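Local coordinates for actinorhodin polyketide putative beta-ketoacyl synthase 2 (Streptomyces coelicolor A3, PDB 1TQY), which serves as the chain length factor in actinorhodin biosynthesis and probably takes part in building the polyketide chain, at residues Y233-G239 with T338-G344; A111-G115 with G194-A198; Y145-T149 with S162-V166; D313-A317 with E374-D378. All blocks are in the same frame, centred on the assembly; numbering follows the deposited sequence.

Contact 1: residues Y233-G239 with T338-G344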
loop_
_atom_site.group_PDB
_atom_site.type_symbol
_atom_site.label_atom_id
_atom_site.label_comp_id
_atom_site.label_asym_id
_atom_site.label_seq_id
_atom_site.Cartn_x
_atom_site.Cartn_y
_atom_site.Cartn_z
ATOM N N TYR B 233 -3.688 -8.256 -22.845
ATOM C CA TYR B 233 -4.666 -8.753 -21.896
ATOM C C TYR B 233 -5.917 -7.891 -21.950
ATOM O O TYR B 233 -5.884 -6.761 -22.445
ATOM C CB TYR B 233 -4.081 -8.758 -20.472
ATOM C CG TYR B 233 -3.942 -7.396 -19.823
ATOM C CD1 TYR B 233 -4.991 -6.840 -19.082
ATOM C CD2 TYR B 233 -2.752 -6.669 -19.936
ATOM C CE1 TYR B 233 -4.853 -5.596 -18.463
ATOM C CE2 TYR B 233 -2.604 -5.425 -19.326
ATOM C CZ TYR B 233 -3.659 -4.893 -18.588
ATOM O OH TYR B 233 -3.507 -3.676 -17.966
ATOM N N VAL B 234 -7.025 -8.446 -21.473
ATOM C CA VAL B 234 -8.283 -7.712 -21.413
ATOM C C VAL B 234 -8.462 -7.294 -19.948
ATOM O O VAL B 234 -8.361 -8.129 -19.055
ATOM C CB VAL B 234 -9.485 -8.602 -21.847
ATOM C CG1 VAL B 234 -10.796 -7.867 -21.565
ATOM C CG2 VAL B 234 -9.393 -8.909 -23.360
ATOM N N PRO B 235 -8.690 -5.996 -19.682
ATOM C CA PRO B 235 -8.880 -5.500 -18.307
ATOM C C PRO B 235 -10.211 -6.024 -17.762
ATOM O O PRO B 235 -11.121 -6.346 -18.529
ATOM C CB PRO B 235 -8.957 -3.985 -18.482
ATOM C CG PRO B 235 -8.328 -3.735 -19.810
ATOM C CD PRO B 235 -8.744 -4.890 -20.649
ATOM N N GLY B 236 -10.333 -6.092 -16.444
ATOM C CA GLY B 236 -11.579 -6.534 -15.841
ATOM C C GLY B 236 -11.769 -5.788 -14.533
ATOM O O GLY B 236 -10.869 -5.066 -14.115
ATOM N N GLU B 237 -12.927 -5.929 -13.895
ATOM C CA GLU B 237 -13.170 -5.275 -12.608
ATOM C C GLU B 237 -13.632 -6.371 -11.673
ATOM O O GLU B 237 -14.265 -7.333 -12.107
ATOM C CB GLU B 237 -14.255 -4.191 -12.719
ATOM C CG GLU B 237 -15.670 -4.736 -12.858
ATOM C CD GLU B 237 -16.741 -3.638 -12.952
ATOM O OE1 GLU B 237 -16.489 -2.491 -12.510
ATOM O OE2 GLU B 237 -17.849 -3.935 -13.453
ATOM N N GLY B 238 -13.309 -6.245 -10.392
ATOM C CA GLY B 238 -13.728 -7.260 -9.449
ATOM C C GLY B 238 -12.567 -7.844 -8.681
ATOM O O GLY B 238 -11.483 -7.262 -8.617
ATOM N N GLY B 239 -12.805 -9.001 -8.085
ATOM C CA GLY B 239 -11.771 -9.658 -7.313
ATOM C C GLY B 239 -12.341 -10.589 -6.268
ATOM O O GLY B 239 -13.399 -11.191 -6.459
ATOM N N THR B 338 -12.258 -14.001 -16.890
ATOM C CA THR B 338 -12.561 -12.750 -16.188
ATOM C C THR B 338 -11.785 -11.517 -16.634
ATOM O O THR B 338 -12.272 -10.393 -16.501
ATOM C CB THR B 338 -12.293 -12.876 -14.676
ATOM O OG1 THR B 338 -10.886 -13.057 -14.460
ATOM C CG2 THR B 338 -13.034 -14.057 -14.100
ATOM N N GLY B 339 -10.584 -11.723 -17.158
ATOM C CA GLY B 339 -9.759 -10.600 -17.545
ATOM C C GLY B 339 -8.837 -10.400 -16.356
ATOM O O GLY B 339 -8.975 -11.107 -15.350
ATOM N N ARG B 340 -7.893 -9.467 -16.451
ATOM C CA ARG B 340 -6.965 -9.213 -15.350
ATOM C C ARG B 340 -7.610 -8.211 -14.396
ATOM O O ARG B 340 -7.952 -7.093 -14.793
ATOM C CB ARG B 340 -5.636 -8.658 -15.883
ATOM C CG ARG B 340 -4.827 -9.650 -16.742
ATOM C CD ARG B 340 -3.417 -9.137 -17.078
ATOM N NE ARG B 340 -2.494 -9.101 -15.940
ATOM C CZ ARG B 340 -1.855 -10.158 -15.444
ATOM N NH1 ARG B 340 -2.035 -11.358 -15.977
ATOM N NH2 ARG B 340 -1.017 -10.009 -14.428
ATOM N N LEU B 341 -7.761 -8.610 -13.137
ATOM C CA LEU B 341 -8.407 -7.762 -12.149
ATOM C C LEU B 341 -7.427 -7.029 -11.238
ATOM O O LEU B 341 -7.794 -6.546 -10.167
ATOM C CB LEU B 341 -9.390 -8.596 -11.316
ATOM C CG LEU B 341 -10.278 -9.580 -12.100
ATOM C CD1 LEU B 341 -11.155 -10.304 -11.096
ATOM C CD2 LEU B 341 -11.157 -8.852 -13.155
ATOM N N TYR B 342 -6.170 -6.956 -11.662
ATOM C CA TYR B 342 -5.157 -6.233 -10.907
ATOM C C TYR B 342 -5.032 -6.718 -9.466
ATOM O O TYR B 342 -4.619 -7.854 -9.232
ATOM C CB TYR B 342 -5.477 -4.731 -10.959
ATOM C CG TYR B 342 -5.517 -4.182 -12.376
ATOM C CD1 TYR B 342 -4.348 -4.061 -13.129
ATOM C CD2 TYR B 342 -6.727 -3.840 -12.987
ATOM C CE1 TYR B 342 -4.379 -3.621 -14.454
ATOM C CE2 TYR B 342 -6.767 -3.399 -14.316
ATOM C CZ TYR B 342 -5.589 -3.296 -15.040
ATOM O OH TYR B 342 -5.632 -2.892 -16.361
ATOM N N SER B 343 -5.391 -5.878 -8.499
ATOM C CA SER B 343 -5.278 -6.296 -7.117
ATOM C C SER B 343 -6.280 -7.403 -6.820
ATOM O O SER B 343 -6.186 -8.076 -5.796
ATOM C CB SER B 343 -5.469 -5.107 -6.160
ATOM O OG SER B 343 -6.842 -4.811 -5.950
ATOM N N GLY B 344 -7.230 -7.611 -7.730
ATOM C CA GLY B 344 -8.212 -8.668 -7.532
ATOM C C GLY B 344 -7.789 -10.002 -8.135
ATOM O O GLY B 344 -8.267 -11.059 -7.730
#
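The aliphatic part of Arg340 lies across the Tyr233 ring at about a right angle, with CD over one face, 3.7 Å from the ring centroid, in a CH-pi contact. A bend at chi3 (71°) carries the guanidinium further from the face, tilted steeply to it, where it forms a salt bridge with Asp305; a long flexible arginine suits both tasks. At the edge of the Tyr233 ring, in its plane, Tyr342 OH lies 2.8 Å from Tyr233 OH and is also hydrogen-bonded to Gln207. Backbone bonds join the segments beside these side chains: Arg340 N donates to Val234 O (3.0 Å, 158°), and Gly236 N makes a weaker, bent bond to Arg340 O. Leu341 inserts its two methyls along the opposing backbone, CD2 3.4 Å from Gly236 C and CD1 3.7 Å from Gly239 N. Because Gly236, Gly239 and Gly344 have no side chains, the chains close up, with Gly239 CA 3.7 Å from Gly344 CA. Arg340 also touches Gln169, which stands where active ketosynthases have their cysteine, so these loops probably line the region that corresponds to the catalytic centre of active thiolase-fold ketosynthases.

Contact 2: residues A111-G115 with G194-A198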
loop_
_atom_site.group_PDB
_atom_site.type_symbol
_atom_site.label_atom_id
_atom_site.label_comp_id
_atom_site.label_asym_id
_atom_site.label_seq_id
_atom_site.Cartn_x
_atom_site.Cartn_y
_atom_site.Cartn_z
ATOM N N ALA B 111 -4.996 -5.284 -1.053
ATOM C CA ALA B 111 -4.105 -4.687 -2.039
ATOM C C ALA B 111 -5.031 -3.792 -2.873
ATOM O O ALA B 111 -6.214 -4.092 -3.021
ATOM C CB ALA B 111 -3.466 -5.762 -2.911
ATOM N N ASN B 112 -4.511 -2.688 -3.390
ATOM C CA ASN B 112 -5.320 -1.787 -4.209
ATOM C C ASN B 112 -4.411 -1.217 -5.293
ATOM O O ASN B 112 -3.344 -0.688 -4.998
ATOM C CB ASN B 112 -5.883 -0.647 -3.353
ATOM C CG ASN B 112 -7.157 -0.071 -3.924
ATOM O OD1 ASN B 112 -7.286 0.088 -5.144
ATOM N ND2 ASN B 112 -8.107 0.258 -3.047
ATOM N N ALA B 113 -4.818 -1.320 -6.547
ATOM C CA ALA B 113 -3.974 -0.820 -7.625
ATOM C C ALA B 113 -4.350 0.560 -8.174
ATOM O O ALA B 113 -3.484 1.416 -8.366
ATOM C CB ALA B 113 -3.956 -1.838 -8.756
ATOM N N CYS B 114 -5.641 0.766 -8.423
ATOM C CA CYS B 114 -6.150 2.014 -8.993
ATOM C C CYS B 114 -6.838 2.905 -7.981
ATOM O O CYS B 114 -6.986 4.099 -8.213
ATOM C CB CYS B 114 -7.164 1.709 -10.093
ATOM S SG CYS B 114 -6.606 0.480 -11.277
ATOM N N GLY B 115 -7.272 2.318 -6.870
ATOM C CA GLY B 115 -7.981 3.088 -5.865
ATOM C C GLY B 115 -9.350 3.434 -6.429
ATOM O O GLY B 115 -9.771 2.853 -7.434
ATOM N N GLY B 194 -8.411 -8.279 -2.473
ATOM C CA GLY B 194 -8.322 -7.073 -3.261
ATOM C C GLY B 194 -9.403 -7.081 -4.314
ATOM O O GLY B 194 -9.945 -8.128 -4.690
ATOM N N VAL B 195 -9.709 -5.878 -4.771
ATOM C CA VAL B 195 -10.713 -5.636 -5.782
ATOM C C VAL B 195 -10.302 -4.351 -6.475
ATOM O O VAL B 195 -9.891 -3.400 -5.819
ATOM C CB VAL B 195 -12.113 -5.419 -5.150
ATOM C CG1 VAL B 195 -13.087 -4.919 -6.204
ATOM C CG2 VAL B 195 -12.634 -6.722 -4.551
ATOM N N ASP B 196 -10.373 -4.328 -7.800
ATOM C CA ASP B 196 -10.049 -3.115 -8.544
ATOM C C ASP B 196 -11.146 -2.912 -9.564
ATOM O O ASP B 196 -11.886 -3.842 -9.878
ATOM C CB ASP B 196 -8.704 -3.216 -9.291
ATOM C CG ASP B 196 -7.543 -2.618 -8.512
ATOM O OD1 ASP B 196 -6.733 -3.402 -7.952
ATOM O OD2 ASP B 196 -7.421 -1.367 -8.460
ATOM N N SER B 197 -11.232 -1.690 -10.070
ATOM C CA SER B 197 -12.193 -1.300 -11.098
ATOM C C SER B 197 -11.734 0.051 -11.624
ATOM O O SER B 197 -11.534 0.985 -10.855
ATOM C CB SER B 197 -13.603 -1.160 -10.531
ATOM O OG SER B 197 -14.494 -0.788 -11.568
ATOM N N ALA B 198 -11.542 0.147 -12.930
ATOM C CA ALA B 198 -11.111 1.396 -13.529
ATOM C C ALA B 198 -11.798 1.515 -14.881
ATOM O O ALA B 198 -11.147 1.699 -15.911
ATOM C CB ALA B 198 -9.612 1.403 -13.696
HETATM O O HOH W 1 -9.779 0.245 -8.066
#
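Asp196 OD2 is gripped by several groups at once. Cys114 N donates to it in a short, fairly straight bond (2.8 Å, 160°), meeting the syn side of the carboxylate slightly out of its plane. Ala113 N adds a weaker bond, and a water is positioned to give a third. In the thiolase fold this is where the parallel strands 106-111 and 189-196 run out, and the acid at the end of one strand holds the loop that leaves the other. Aspartate suits the place because a carboxylate can accept from two successive backbone N-H groups; its other oxygen, OD1, lies toward Ser343 OG, outside the two segments, in a pair too short to be sure of.

The loop also braces itself. Asn112 OD1 accepts from Gly115 N, three residues on, at 2.8 Å, which makes an Asx motif; this donor stands 43° above the amide's carbonyl plane. The Asn112 amide is turned nearly perpendicular to the Asp196 carboxylate. Gly115 has a positive phi, an angle readily reached without a side chain.

The same water ties the far ends together: it accepts from Ser197 N at 3.1 Å and lies 2.7 Å from Gly115 O, placed to donate there. Ser197 OG is taken up by Glu237. Apolar side chains of the partner protein pack on Ala113 and Cys114. With chi1 at -48°, SG of Cys114 sits beside its own backbone N and reaches over to the small methyl of Ala198, the SG to CB distance being 4.0 Å.

Contact 3: residues Y145-T149 with S162-V166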
loop_
_atom_site.group_PDB
_atom_site.type_symbol
_atom_site.label_atom_id
_atom_site.label_comp_id
_atom_site.label_asym_id
_atom_site.label_seq_id
_atom_site.Cartn_x
_atom_site.Cartn_y
_atom_site.Cartn_z
ATOM N N TYR B 145 -5.559 4.738 -1.752
ATOM C CA TYR B 145 -5.352 3.295 -1.820
ATOM C C TYR B 145 -5.769 2.483 -0.607
ATOM O O TYR B 145 -6.157 1.332 -0.742
ATOM C CB TYR B 145 -3.896 3.036 -2.207
ATOM C CG TYR B 145 -3.568 3.783 -3.485
ATOM C CD1 TYR B 145 -4.040 3.335 -4.724
ATOM C CD2 TYR B 145 -2.941 5.030 -3.438
ATOM C CE1 TYR B 145 -3.912 4.120 -5.876
ATOM C CE2 TYR B 145 -2.811 5.823 -4.582
ATOM C CZ TYR B 145 -3.308 5.360 -5.796
ATOM O OH TYR B 145 -3.247 6.174 -6.903
ATOM N N ALA B 146 -5.719 3.086 0.576
ATOM C CA ALA B 146 -6.113 2.381 1.789
ATOM C C ALA B 146 -7.628 2.240 1.954
ATOM O O ALA B 146 -8.079 1.466 2.792
ATOM C CB ALA B 146 -5.549 3.099 3.005
ATOM N N VAL B 147 -8.406 2.956 1.146
ATOM C CA VAL B 147 -9.862 2.952 1.293
ATOM C C VAL B 147 -10.549 1.631 1.628
ATOM O O VAL B 147 -11.292 1.560 2.607
ATOM C CB VAL B 147 -10.585 3.614 0.057
ATOM C CG1 VAL B 147 -10.359 2.798 -1.227
ATOM C CG2 VAL B 147 -12.073 3.748 0.352
ATOM N N ASN B 148 -10.292 0.577 0.863
ATOM C CA ASN B 148 -10.959 -0.687 1.144
ATOM C C ASN B 148 -10.588 -1.361 2.459
ATOM O O ASN B 148 -11.379 -2.126 3.018
ATOM C CB ASN B 148 -10.777 -1.639 -0.027
ATOM C CG ASN B 148 -11.258 -1.028 -1.311
ATOM O OD1 ASN B 148 -12.262 -0.303 -1.315
ATOM N ND2 ASN B 148 -10.556 -1.290 -2.405
ATOM N N THR B 149 -9.398 -1.085 2.971
ATOM C CA THR B 149 -9.028 -1.683 4.246
ATOM C C THR B 149 -9.797 -0.946 5.348
ATOM O O THR B 149 -10.439 -1.569 6.197
ATOM C CB THR B 149 -7.508 -1.594 4.498
ATOM O OG1 THR B 149 -6.831 -2.519 3.636
ATOM C CG2 THR B 149 -7.181 -1.942 5.936
ATOM N N SER B 162 -3.686 -3.907 10.554
ATOM C CA SER B 162 -4.217 -3.901 9.202
ATOM C C SER B 162 -3.312 -3.110 8.262
ATOM O O SER B 162 -2.493 -2.304 8.709
ATOM C CB SER B 162 -5.607 -3.270 9.192
ATOM O OG SER B 162 -6.543 -4.064 9.909
ATOM N N SER B 163 -3.465 -3.329 6.955
ATOM C CA SER B 163 -2.653 -2.613 5.967
ATOM C C SER B 163 -3.252 -2.626 4.570
ATOM O O SER B 163 -4.256 -3.287 4.306
ATOM C CB SER B 163 -1.237 -3.206 5.918
ATOM O OG SER B 163 -0.316 -2.277 5.355
ATOM N N ALA B 164 -2.629 -1.852 3.692
ATOM C CA ALA B 164 -3.023 -1.752 2.288
ATOM C C ALA B 164 -1.704 -1.667 1.534
ATOM O O ALA B 164 -0.817 -0.894 1.900
ATOM C CB ALA B 164 -3.862 -0.500 2.038
ATOM N N LEU B 165 -1.596 -2.465 0.482
ATOM C CA LEU B 165 -0.389 -2.546 -0.316
ATOM C C LEU B 165 -0.713 -2.229 -1.763
ATOM O O LEU B 165 -1.851 -2.387 -2.190
ATOM C CB LEU B 165 0.172 -3.972 -0.239
ATOM C CG LEU B 165 0.445 -4.554 1.146
ATOM C CD1 LEU B 165 0.995 -5.974 1.025
ATOM C CD2 LEU B 165 1.435 -3.671 1.874
ATOM N N VAL B 166 0.285 -1.755 -2.502
ATOM C CA VAL B 166 0.121 -1.469 -3.919
ATOM C C VAL B 166 1.325 -2.061 -4.658
ATOM O O VAL B 166 2.469 -1.716 -4.366
ATOM C CB VAL B 166 0.055 0.059 -4.223
ATOM C CG1 VAL B 166 -0.136 0.265 -5.728
ATOM C CG2 VAL B 166 -1.103 0.717 -3.464
#
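Thr149 and Ser163 provide the polar link: Thr149 OG1 donates to Ser163 O at 2.8 Å, approaching from 44° above the carbonyl plane. With OG1 set beside its own backbone N (chi1 -73°), the hydroxyl reaches the strand, and it is also hydrogen-bonded to Thr110 OG1 on the neighbouring strand 106-111. Threonine suits the spot because its second branch is apolar: CG2 rests 3.9 Å from Ser162 CB, while Ser162 OG turns to Val108 N and Gly160 O.

The remaining contacts are van der Waals. Ala164 CB comes within 3.7 Å of Ala146 CA, and the two alanine methyls are 4.1 Å apart, small residues that let the backbones come close. Further along, Val166 CG2 packs against Tyr145 CB at 3.8 Å and obliquely on the root of its ring, the methyl standing beside the valine's own backbone N.

The strand's alternation divides its side chains: Ser162, Ala164 and Val166 point to the start of helix 147-156 and the residues just before it, whereas Ser163 and Leu165 touch His178 of helix 171-185. Strand 163-166 runs parallel to strand 106-111, and Leu165 and Val166 form an antiparallel ladder with a strand of the partner protein, so the sheet continues across the interface as in other thiolase-fold dimers.

Contact 4: residues D313-A317 with E374-D378; sequences DAAEA and EYGID
In Tyr375 a chi1 of -59° sets CG beside the backbone N and a chi2 of -18° turns the ring so that it extends along one side of the helix bearing Asp313, Ala314 and Ala317. Helix 310-324 belongs to the C-terminal part of the thiolase fold, and its partner is the turn that leads into strand 378-379. The three helix residues line up at positions i, i+1 and i+4 on the side facing the tyrosine. Alanines suit two of these places because their short side chains let the ring lie close to the helix: Ala314 CB is 3.7 Å from Tyr375 CE1, and Ala317 CB is 3.6 Å from Tyr375 CB. Ala317 CB also touches Ile377 CG2 at 3.8 Å, so this methyl sits between two residues of the turn. The backbone bends between them at Gly376, whose phi is positive (50°). Glu374, more exposed, brings OE2 alongside the Ala314 methyl.

Polar contact comes at the end of the ring. Asp313 is anchored by the backbone N atoms of Gly308 and Phe226, which account for both carboxylate oxygens. A water bridges the remaining distance, accepting from Tyr375 OH at 2.7 Å and donating to Asp313 OD2, also at 2.7 Å.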
loop_
_atom_site.group_PDB
_atom_site.type_symbol
_atom_site.label_atom_id
_atom_site.label_comp_id
_atom_site.label_asym_id
_atom_site.label_seq_id
_atom_site.Cartn_x
_atom_site.Cartn_y
_atom_site.Cartn_z
ATOM N N ASP B 313 4.538 -14.077 -21.595
ATOM C CA ASP B 313 4.092 -15.466 -21.503
ATOM C C ASP B 313 5.336 -16.340 -21.615
ATOM O O ASP B 313 5.516 -17.298 -20.858
ATOM C CB ASP B 313 3.111 -15.821 -22.634
ATOM C CG ASP B 313 1.753 -15.139 -22.482
ATOM O OD1 ASP B 313 1.322 -14.896 -21.333
ATOM O OD2 ASP B 313 1.106 -14.866 -23.518
ATOM N N ALA B 314 6.204 -15.986 -22.556
ATOM C CA ALA B 314 7.429 -16.735 -22.775
ATOM C C ALA B 314 8.292 -16.704 -21.527
ATOM O O ALA B 314 8.869 -17.727 -21.141
ATOM C CB ALA B 314 8.187 -16.158 -23.962
ATOM N N ALA B 315 8.393 -15.540 -20.890
ATOM C CA ALA B 315 9.188 -15.442 -19.666
ATOM C C ALA B 315 8.599 -16.355 -18.594
ATOM O O ALA B 315 9.318 -17.116 -17.951
ATOM C CB ALA B 315 9.222 -13.994 -19.150
ATOM N N GLU B 316 7.286 -16.275 -18.398
ATOM C CA GLU B 316 6.640 -17.110 -17.393
ATOM C C GLU B 316 6.734 -18.609 -17.662
ATOM O O GLU B 316 6.972 -19.393 -16.742
ATOM C CB GLU B 316 5.169 -16.733 -17.227
ATOM C CG GLU B 316 4.442 -17.683 -16.281
ATOM C CD GLU B 316 3.110 -17.154 -15.802
ATOM O OE1 GLU B 316 2.314 -16.686 -16.643
ATOM O OE2 GLU B 316 2.868 -17.216 -14.576
ATOM N N ALA B 317 6.521 -19.008 -18.915
ATOM C CA ALA B 317 6.584 -20.419 -19.288
ATOM C C ALA B 317 7.990 -20.946 -19.033
ATOM O O ALA B 317 8.184 -22.100 -18.660
ATOM C CB ALA B 317 6.232 -20.580 -20.754
ATOM N N GLU B 374 7.418 -23.695 -28.127
ATOM C CA GLU B 374 8.434 -22.893 -27.454
ATOM C C GLU B 374 8.175 -22.797 -25.947
ATOM O O GLU B 374 9.088 -22.965 -25.140
ATOM C CB GLU B 374 8.463 -21.483 -28.072
ATOM C CG GLU B 374 9.483 -20.518 -27.465
ATOM C CD GLU B 374 9.181 -19.052 -27.789
ATOM O OE1 GLU B 374 8.784 -18.757 -28.940
ATOM O OE2 GLU B 374 9.354 -18.192 -26.892
ATOM N N TYR B 375 6.927 -22.536 -25.564
ATOM C CA TYR B 375 6.591 -22.403 -24.140
ATOM C C TYR B 375 6.786 -23.673 -23.321
ATOM O O TYR B 375 6.979 -23.620 -22.098
ATOM C CB TYR B 375 5.150 -21.899 -23.975
ATOM C CG TYR B 375 4.892 -20.561 -24.642
ATOM C CD1 TYR B 375 5.953 -19.720 -24.990
ATOM C CD2 TYR B 375 3.595 -20.116 -24.884
ATOM C CE1 TYR B 375 5.729 -18.472 -25.559
ATOM C CE2 TYR B 375 3.364 -18.862 -25.451
ATOM C CZ TYR B 375 4.444 -18.049 -25.782
ATOM O OH TYR B 375 4.227 -16.800 -26.317
ATOM N N GLY B 376 6.715 -24.817 -23.995
ATOM C CA GLY B 376 6.893 -26.088 -23.316
ATOM C C GLY B 376 6.049 -26.242 -22.063
ATOM O O GLY B 376 6.575 -26.545 -21.000
ATOM N N ILE B 377 4.741 -26.037 -22.166
ATOM C CA ILE B 377 3.897 -26.178 -20.991
ATOM C C ILE B 377 2.717 -27.102 -21.242
ATOM O O ILE B 377 2.269 -27.262 -22.377
ATOM C CB ILE B 377 3.345 -24.822 -20.511
ATOM C CG1 ILE B 377 2.494 -24.187 -21.607
ATOM C CG2 ILE B 377 4.497 -23.903 -20.123
ATOM C CD1 ILE B 377 1.812 -22.902 -21.167
ATOM N N ASP B 378 2.226 -27.729 -20.180
ATOM C CA ASP B 378 1.070 -28.609 -20.282
ATOM C C ASP B 378 -0.143 -27.783 -19.838
ATOM O O ASP B 378 -0.497 -27.797 -18.663
ATOM C CB ASP B 378 1.262 -29.829 -19.370
ATOM C CG ASP B 378 0.043 -30.747 -19.346
ATOM O OD1 ASP B 378 -0.804 -30.659 -20.261
ATOM O OD2 ASP B 378 -0.063 -31.572 -18.418
HETATM O O HOH W 2 1.594 -16.235 -25.845
#

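How the contacts relate
From the N terminus, 111-115 opens contact 2, which closes at 194-198; contact 3, a short loop from 145-149 to 162-166, is nested inside it. Contact 1 opens only afterwards, at 233-239. Before it closes at 338-344, contact 4 starts at 313-317, and 374-378 closes it later, so these two cross. Contacts 1, 2 and 3 all reach the sheet that holds strands 106-111, 163-166, 189-196 and 238-246: Asn112 N bonds to Leu165 O between contacts 2 and 3, and Gly238 N to Asp196 O between contacts 2 and 1. Contact 1 brings a loop of the C-terminal half against it. Contact 4 stands apart, its centre about 33 Å from that of contact 3, joining elements within the C-terminal half.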